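Citrate synthase (Thermotoga maritima, PDB 2P2W) probably catalyses the condensation of oxaloacetate with acetyl-CoA and water to citrate and CoA, a step of the tricarboxylic acid cycle. Local coordinates at residues 164-169 against 305-310. Residues are numbered along the deposited sequence; the frame is centred on the assembly and turned at random.
Sequences RLLESA and VLFEEL
Leu310 N is the best-held polar atom, with two carbonyls gripping it. Leu310 N donates to Leu306 O at 2.8 Å. A second, weak bond runs from Leu310 N to Phe307 O at 3.3 Å. Both bonds tie Leu310 back to residues of its own segment, and its CB points toward 164-169. The axes of the two short helical segments, 164-169 and 305-309, run nearly antiparallel, at 152°, and come within 10.9 Å. No hydrogen bond crosses between them.

Apolar side chains make the contact. With CG anti to the backbone N (chi1 177°), Leu306 carries its CD2 methyl to Ala169 CB at 4.0 Å. The same methyl also rests by Leu165 O. That carbonyl already accepts the helix bond from Ala169 N, so the methyl lies beside a satisfied oxygen. Phe307 has CG beside its own backbone N (chi1 -65°), and its ring reaches across with CE1, which lies 3.9 Å from Leu166 CD1. The two side chains cross at about a right angle, and the methyl comes at the ring obliquely, as does Ala169 CB. Leu310 CD1 packs on Leu166 at the root of the side chain, 3.9 Å from CB.

Phe312 and Val148 also touch Leu166, while Val266 and His270 touch Leu165. Asp300, a predicted active-site residue, lies on the same helix as Phe307, whose side chain is about 11 Å from a bound citrate.

The contact is thus mostly apolar packing of helix 163-173 against helix 299-309 and Leu310. With no polar bond across it, shape and burial, rather than charge, appear to hold the pair together.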
ATOM      1  N   ARG A 164      21.973  -1.965  23.009  1.00 23.08           N
ATOM      2  CA  ARG A 164      20.891  -2.336  23.918  1.00 23.68           C
ATOM      3  C   ARG A 164      19.723  -1.344  23.858  1.00 21.33           C
ATOM      4  O   ARG A 164      18.558  -1.709  23.937  1.00 19.33           O
ATOM      5  CB  ARG A 164      21.456  -2.389  25.338  1.00 27.02           C
ATOM      6  CG  ARG A 164      22.475  -3.515  25.517  1.00 33.37           C
ATOM      7  CD  ARG A 164      22.842  -3.727  26.990  1.00 39.01           C
ATOM      8  NE  ARG A 164      23.937  -4.694  27.115  1.00 44.68           N
ATOM      9  CZ  ARG A 164      23.604  -5.991  27.236  1.00 47.18           C
ATOM     10  NH1 ARG A 164      22.334  -6.354  27.232  1.00 47.15           N
ATOM     11  NH2 ARG A 164      24.566  -6.911  27.359  1.00 49.05           N
ATOM     12  N   LEU A 165      20.059  -0.061  23.745  1.00 20.95           N
ATOM     13  CA  LEU A 165      19.046   0.989  23.701  1.00 19.78           C
ATOM     14  C   LEU A 165      18.254   0.875  22.396  1.00 20.59           C
ATOM     15  O   LEU A 165      17.028   1.013  22.386  1.00 19.53           O
ATOM     16  CB  LEU A 165      19.712   2.366  23.805  1.00 21.80           C
ATOM     17  CG  LEU A 165      20.700   2.538  24.969  1.00 24.05           C
ATOM     18  CD1 LEU A 165      21.205   3.977  24.998  1.00 24.42           C
ATOM     19  CD2 LEU A 165      20.031   2.167  26.288  1.00 23.06           C
ATOM     20  N   LEU A 166      18.958   0.621  21.297  1.00 19.03           N
ATOM     21  CA  LEU A 166      18.312   0.470  19.998  1.00 20.00           C
ATOM     22  C   LEU A 166      17.389  -0.745  20.007  1.00 19.98           C
ATOM     23  O   LEU A 166      16.288  -0.699  19.463  1.00 21.16           O
ATOM     24  CB  LEU A 166      19.360   0.310  18.889  1.00 19.19           C
ATOM     25  CG  LEU A 166      18.810   0.048  17.480  1.00 20.54           C
ATOM     26  CD1 LEU A 166      17.867   1.170  17.084  1.00 20.41           C
ATOM     27  CD2 LEU A 166      19.955  -0.062  16.481  1.00 19.93           C
ATOM     28  N   GLU A 167      17.836  -1.831  20.633  1.00 19.53           N
ATOM     29  CA  GLU A 167      17.029  -3.045  20.698  1.00 19.16           C
ATOM     30  C   GLU A 167      15.729  -2.794  21.476  1.00 19.03           C
ATOM     31  O   GLU A 167      14.653  -3.230  21.057  1.00 17.26           O
ATOM     32  CB  GLU A 167      17.836  -4.179  21.341  1.00 20.42           C
ATOM     33  CG  GLU A 167      17.096  -5.506  21.428  1.00 21.23           C
ATOM     34  CD  GLU A 167      17.997  -6.689  21.110  1.00 25.45           C
ATOM     35  OE1 GLU A 167      19.160  -6.696  21.568  1.00 25.36           O
ATOM     36  OE2 GLU A 167      17.543  -7.616  20.407  1.00 22.59           O
ATOM     37  N   SER A 168      15.826  -2.094  22.606  1.00 17.57           N
ATOM     38  CA  SER A 168      14.633  -1.784  23.393  1.00 18.23           C
ATOM     39  C   SER A 168      13.672  -0.963  22.533  1.00 18.52           C
ATOM     40  O   SER A 168      12.461  -1.183  22.555  1.00 18.93           O
ATOM     41  CB  SER A 168      14.998  -0.984  24.651  1.00 19.71           C
ATOM     42  OG  SER A 168      15.692  -1.782  25.591  1.00 20.05           O
ATOM     43  N   ALA A 169      14.221  -0.020  21.772  1.00 18.10           N
ATOM     44  CA  ALA A 169      13.409   0.829  20.902  1.00 17.90           C
ATOM     45  C   ALA A 169      12.664   0.003  19.858  1.00 18.10           C
ATOM     46  O   ALA A 169      11.472   0.217  19.621  1.00 18.48           O
ATOM     47  CB  ALA A 169      14.287   1.871  20.215  1.00 17.29           C
ATOM     48  N   VAL A 305      14.616  11.352  18.673  1.00 16.87           N
ATOM     49  CA  VAL A 305      15.770  11.906  19.381  1.00 17.16           C
ATOM     50  C   VAL A 305      16.789  10.803  19.676  1.00 17.43           C
ATOM     51  O   VAL A 305      17.996  11.004  19.520  1.00 18.53           O
ATOM     52  CB  VAL A 305      15.340  12.606  20.699  1.00 17.18           C
ATOM     53  CG1 VAL A 305      16.573  13.077  21.470  1.00 17.35           C
ATOM     54  CG2 VAL A 305      14.455  13.812  20.374  1.00 16.47           C
ATOM     55  N   LEU A 306      16.311   9.632  20.083  1.00 17.34           N
ATOM     56  CA  LEU A 306      17.217   8.524  20.364  1.00 17.08           C
ATOM     57  C   LEU A 306      17.975   8.112  19.101  1.00 17.74           C
ATOM     58  O   LEU A 306      19.198   7.957  19.130  1.00 17.14           O
ATOM     59  CB  LEU A 306      16.452   7.315  20.918  1.00 16.31           C
ATOM     60  CG  LEU A 306      17.311   6.066  21.177  1.00 18.44           C
ATOM     61  CD1 LEU A 306      18.390   6.401  22.197  1.00 18.37           C
ATOM     62  CD2 LEU A 306      16.446   4.911  21.678  1.00 17.38           C
ATOM     63  N   PHE A 307      17.255   7.936  17.995  1.00 17.95           N
ATOM     64  CA  PHE A 307      17.894   7.535  16.745  1.00 18.16           C
ATOM     65  C   PHE A 307      18.960   8.542  16.329  1.00 19.56           C
ATOM     66  O   PHE A 307      20.026   8.168  15.829  1.00 19.08           O
ATOM     67  CB  PHE A 307      16.855   7.381  15.627  1.00 19.46           C
ATOM     68  CG  PHE A 307      15.867   6.268  15.862  1.00 18.60           C
ATOM     69  CD1 PHE A 307      16.224   5.144  16.604  1.00 19.16           C
ATOM     70  CD2 PHE A 307      14.590   6.330  15.316  1.00 18.53           C
ATOM     71  CE1 PHE A 307      15.320   4.096  16.797  1.00 19.49           C
ATOM     72  CE2 PHE A 307      13.682   5.290  15.504  1.00 18.84           C
ATOM     73  CZ  PHE A 307      14.049   4.173  16.244  1.00 18.42           C
ATOM     74  N   GLU A 308      18.668   9.821  16.527  1.00 18.12           N
ATOM     75  CA  GLU A 308      19.624  10.868  16.188  1.00 18.50           C
ATOM     76  C   GLU A 308      20.874  10.714  17.052  1.00 19.17           C
ATOM     77  O   GLU A 308      21.995  10.704  16.541  1.00 18.70           O
ATOM     78  CB  GLU A 308      19.012  12.254  16.428  1.00 19.78           C
ATOM     79  CG  GLU A 308      20.016  13.404  16.310  1.00 20.87           C
ATOM     80  CD  GLU A 308      19.955  14.123  14.970  1.00 23.89           C
ATOM     81  OE1 GLU A 308      19.404  13.555  14.001  1.00 23.43           O
ATOM     82  OE2 GLU A 308      20.471  15.258  14.889  1.00 23.11           O
ATOM     83  N   GLU A 309      20.678  10.593  18.364  1.00 19.05           N
ATOM     84  CA  GLU A 309      21.810  10.470  19.282  1.00 19.45           C
ATOM     85  C   GLU A 309      22.605   9.181  19.049  1.00 21.49           C
ATOM     86  O   GLU A 309      23.781   9.089  19.385  1.00 18.97           O
ATOM     87  CB  GLU A 309      21.321  10.542  20.739  1.00 20.62           C
ATOM     88  CG  GLU A 309      20.680  11.894  21.127  1.00 20.95           C
ATOM     89  CD  GLU A 309      21.620  13.068  20.896  1.00 24.01           C
ATOM     90  OE1 GLU A 309      22.827  12.906  21.024  1.00 22.97           O
ATOM     91  OE2 GLU A 309      21.118  14.162  20.630  1.00 21.30           O
ATOM     92  N   LEU A 310      21.930   8.149  18.488  1.00 20.15           N
ATOM     93  CA  LEU A 310      22.634   6.884  18.225  1.00 21.84           C
ATOM     94  C   LEU A 310      23.437   6.946  16.921  1.00 22.38           C
ATOM     95  O   LEU A 310      24.121   6.001  16.541  1.00 24.18           O
ATOM     96  CB  LEU A 310      21.617   5.755  18.119  1.00 21.69           C
ATOM     97  CG  LEU A 310      20.990   5.354  19.442  1.00 22.69           C
ATOM     98  CD1 LEU A 310      20.043   4.150  19.263  1.00 22.55           C
ATOM     99  CD2 LEU A 310      22.031   4.944  20.494  1.00 23.14           C
TER